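Local coordinates for protein PA_0080 (Pseudomonas aeruginosa, PDB 3ZHN) that is the type VI secretion system lipoprotein TssJ1, which probably helps to anchor the secretion machinery at the outer membrane, at residues V34-A39 with T139-I144. Residues are numbered along the deposited sequence; the frame is centred on the assembly and turned at random.
Sequences VIWLHA and TSHLDI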
loop_
_atom_site.group_PDB
_atom_site.type_symbol
_atom_site.label_atom_id
_atom_site.label_comp_id
_atom_site.label_asym_id
_atom_site.label_seq_id
_atom_site.Cartn_x
_atom_site.Cartn_y
_atom_site.Cartn_z
ATOM N N VAL A 34 -2.755 -2.328 -12.241
ATOM C CA VAL A 34 -1.350 -2.351 -12.403
ATOM C C VAL A 34 -0.745 -1.263 -11.532
ATOM O O VAL A 34 -1.181 -0.108 -11.610
ATOM C CB VAL A 34 -0.868 -2.181 -13.856
ATOM C CG1 VAL A 34 0.633 -2.454 -13.940
ATOM C CG2 VAL A 34 -1.579 -3.176 -14.791
ATOM N N ILE A 35 0.226 -1.653 -10.698
ATOM C CA ILE A 35 0.916 -0.742 -9.843
ATOM C C ILE A 35 2.391 -0.785 -10.148
ATOM O O ILE A 35 3.019 -1.882 -10.091
ATOM C CB ILE A 35 0.731 -1.094 -8.356
ATOM C CG1 ILE A 35 -0.750 -0.895 -7.936
ATOM C CG2 ILE A 35 1.660 -0.248 -7.446
ATOM C CD1 ILE A 35 -1.069 -1.528 -6.599
ATOM N N TRP A 36 2.915 0.409 -10.409
ATOM C CA TRP A 36 4.349 0.602 -10.469
ATOM C C TRP A 36 4.789 1.196 -9.151
ATOM O O TRP A 36 4.377 2.333 -8.782
ATOM C CB TRP A 36 4.765 1.519 -11.599
ATOM C CG TRP A 36 4.652 0.897 -12.931
ATOM C CD1 TRP A 36 5.659 0.262 -13.671
ATOM C CD2 TRP A 36 3.482 0.871 -13.752
ATOM N NE1 TRP A 36 5.174 -0.126 -14.886
ATOM C CE2 TRP A 36 3.835 0.190 -14.938
ATOM C CE3 TRP A 36 2.165 1.327 -13.590
ATOM C CZ2 TRP A 36 2.947 -0.004 -15.974
ATOM C CZ3 TRP A 36 1.277 1.127 -14.647
ATOM C CH2 TRP A 36 1.680 0.469 -15.818
ATOM N N LEU A 37 5.645 0.455 -8.444
ATOM C CA LEU A 37 6.157 0.863 -7.121
ATOM C C LEU A 37 7.534 1.468 -7.313
ATOM O O LEU A 37 8.400 0.828 -7.894
ATOM C CB LEU A 37 6.300 -0.360 -6.187
ATOM C CG LEU A 37 5.084 -1.209 -5.753
ATOM C CD1 LEU A 37 5.566 -2.427 -4.986
ATOM C CD2 LEU A 37 4.200 -0.351 -4.875
ATOM N N HIS A 38 7.748 2.690 -6.803
ATOM C CA HIS A 38 8.982 3.386 -6.951
ATOM C C HIS A 38 9.492 3.698 -5.565
ATOM O O HIS A 38 8.926 4.533 -4.860
ATOM C CB HIS A 38 8.763 4.731 -7.701
ATOM C CG HIS A 38 7.973 4.613 -8.933
ATOM N ND1 HIS A 38 8.445 4.033 -10.101
ATOM C CD2 HIS A 38 6.714 5.018 -9.190
ATOM C CE1 HIS A 38 7.498 4.072 -11.016
ATOM N NE2 HIS A 38 6.426 4.631 -10.484
ATOM N N ALA A 39 10.547 2.990 -5.152
ATOM C CA ALA A 39 11.143 3.244 -3.853
ATOM C C ALA A 39 12.190 4.318 -4.029
ATOM O O ALA A 39 13.158 4.134 -4.773
ATOM C CB ALA A 39 11.747 1.966 -3.280
ATOM N N THR A 139 -10.192 -0.916 -15.462
ATOM C CA THR A 139 -8.735 -0.978 -15.341
ATOM C C THR A 139 -8.221 0.256 -14.668
ATOM O O THR A 139 -8.559 1.312 -15.059
ATOM C CB THR A 139 -8.079 -1.177 -16.715
ATOM O OG1 THR A 139 -8.430 -2.478 -17.180
ATOM C CG2 THR A 139 -6.560 -1.017 -16.657
ATOM N N SER A 140 -7.406 0.070 -13.625
ATOM C CA SER A 140 -6.722 1.152 -12.934
ATOM C C SER A 140 -5.230 0.938 -12.961
ATOM O O SER A 140 -4.763 -0.116 -12.573
ATOM C CB SER A 140 -7.209 1.264 -11.457
ATOM O OG SER A 140 -8.568 1.593 -11.336
ATOM N N HIS A 141 -4.491 1.967 -13.346
ATOM C CA HIS A 141 -3.035 1.984 -13.348
ATOM C C HIS A 141 -2.568 3.042 -12.347
ATOM O O HIS A 141 -3.113 4.150 -12.360
ATOM C CB HIS A 141 -2.453 2.196 -14.751
ATOM C CG HIS A 141 -2.631 1.037 -15.682
ATOM N ND1 HIS A 141 -1.997 0.977 -16.914
ATOM C CD2 HIS A 141 -3.264 -0.156 -15.521
ATOM C CE1 HIS A 141 -2.307 -0.160 -17.502
ATOM N NE2 HIS A 141 -3.095 -0.860 -16.690
ATOM N N LEU A 142 -1.591 2.692 -11.541
ATOM C CA LEU A 142 -1.153 3.532 -10.422
ATOM C C LEU A 142 0.362 3.549 -10.405
ATOM O O LEU A 142 1.020 2.536 -10.518
ATOM C CB LEU A 142 -1.695 3.022 -9.131
ATOM C CG LEU A 142 -3.186 2.865 -8.984
ATOM C CD1 LEU A 142 -3.504 2.095 -7.759
ATOM C CD2 LEU A 142 -3.854 4.218 -8.856
ATOM N N ASP A 143 0.888 4.727 -10.089
ATOM C CA ASP A 143 2.299 4.905 -9.733
ATOM C C ASP A 143 2.300 5.213 -8.253
ATOM O O ASP A 143 1.734 6.266 -7.799
ATOM C CB ASP A 143 2.917 6.068 -10.484
ATOM C CG ASP A 143 3.339 5.634 -11.910
ATOM O OD1 ASP A 143 4.251 4.785 -12.042
ATOM O OD2 ASP A 143 2.742 6.124 -12.874
ATOM N N ILE A 144 2.962 4.316 -7.490
ATOM C CA ILE A 144 3.005 4.464 -6.041
ATOM C C ILE A 144 4.472 4.692 -5.655
ATOM O O ILE A 144 5.322 3.822 -5.889
ATOM C CB ILE A 144 2.372 3.291 -5.318
ATOM C CG1 ILE A 144 0.882 3.216 -5.711
ATOM C CG2 ILE A 144 2.501 3.457 -3.809
ATOM C CD1 ILE A 144 0.048 2.172 -5.071
#
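His38 reaches across to Asp143 and joins two parallel neighbouring strands through their side chains. NE2 of His38 donates to OD1 of Asp143 at 2.7 Å, nearly straight. The oxygen lies in the imidazole plane but is met on its anti side, 29° out of the carboxylate plane. ND1 of His38 bonds to Glu100, so both ring nitrogens are held and the ring's rotation is fixed. The two carboxylates may favour a protonated imidazole, though Arg156, salt-bridged to OD1 of Asp143, would temper this. That OD1 also touches CB of Trp36 (3.3 Å).

On the same face, the six-membered ring of Trp36 turns an edge toward the face of His141, with planes at 72°. CB of Val34 sits over a face of the His141 ring, 3.9 Å from its centroid, a CH-pi contact. With chi1 at -171°, CG1 of Val34 lies against a Trp36 face, while CG2 meets NE2 of His141 at 3.4 Å.

On the opposite face Ile35, Leu37, Leu142 and Ile144 are buried and aliphatic; CD1 of Ile144 packs on CG2 of Ile35 at 3.8 Å. Five backbone hydrogen bonds tie the pair, with Val34, Trp36 and His38 donating to Ser140, Leu142 and Ile144.

Strands 31-39 and 139-146 centre a mixed four-stranded sheet, flanked by 100-107 and 151-155. A second, antiparallel sheet completes a beta sandwich, consistent with the TssJ family.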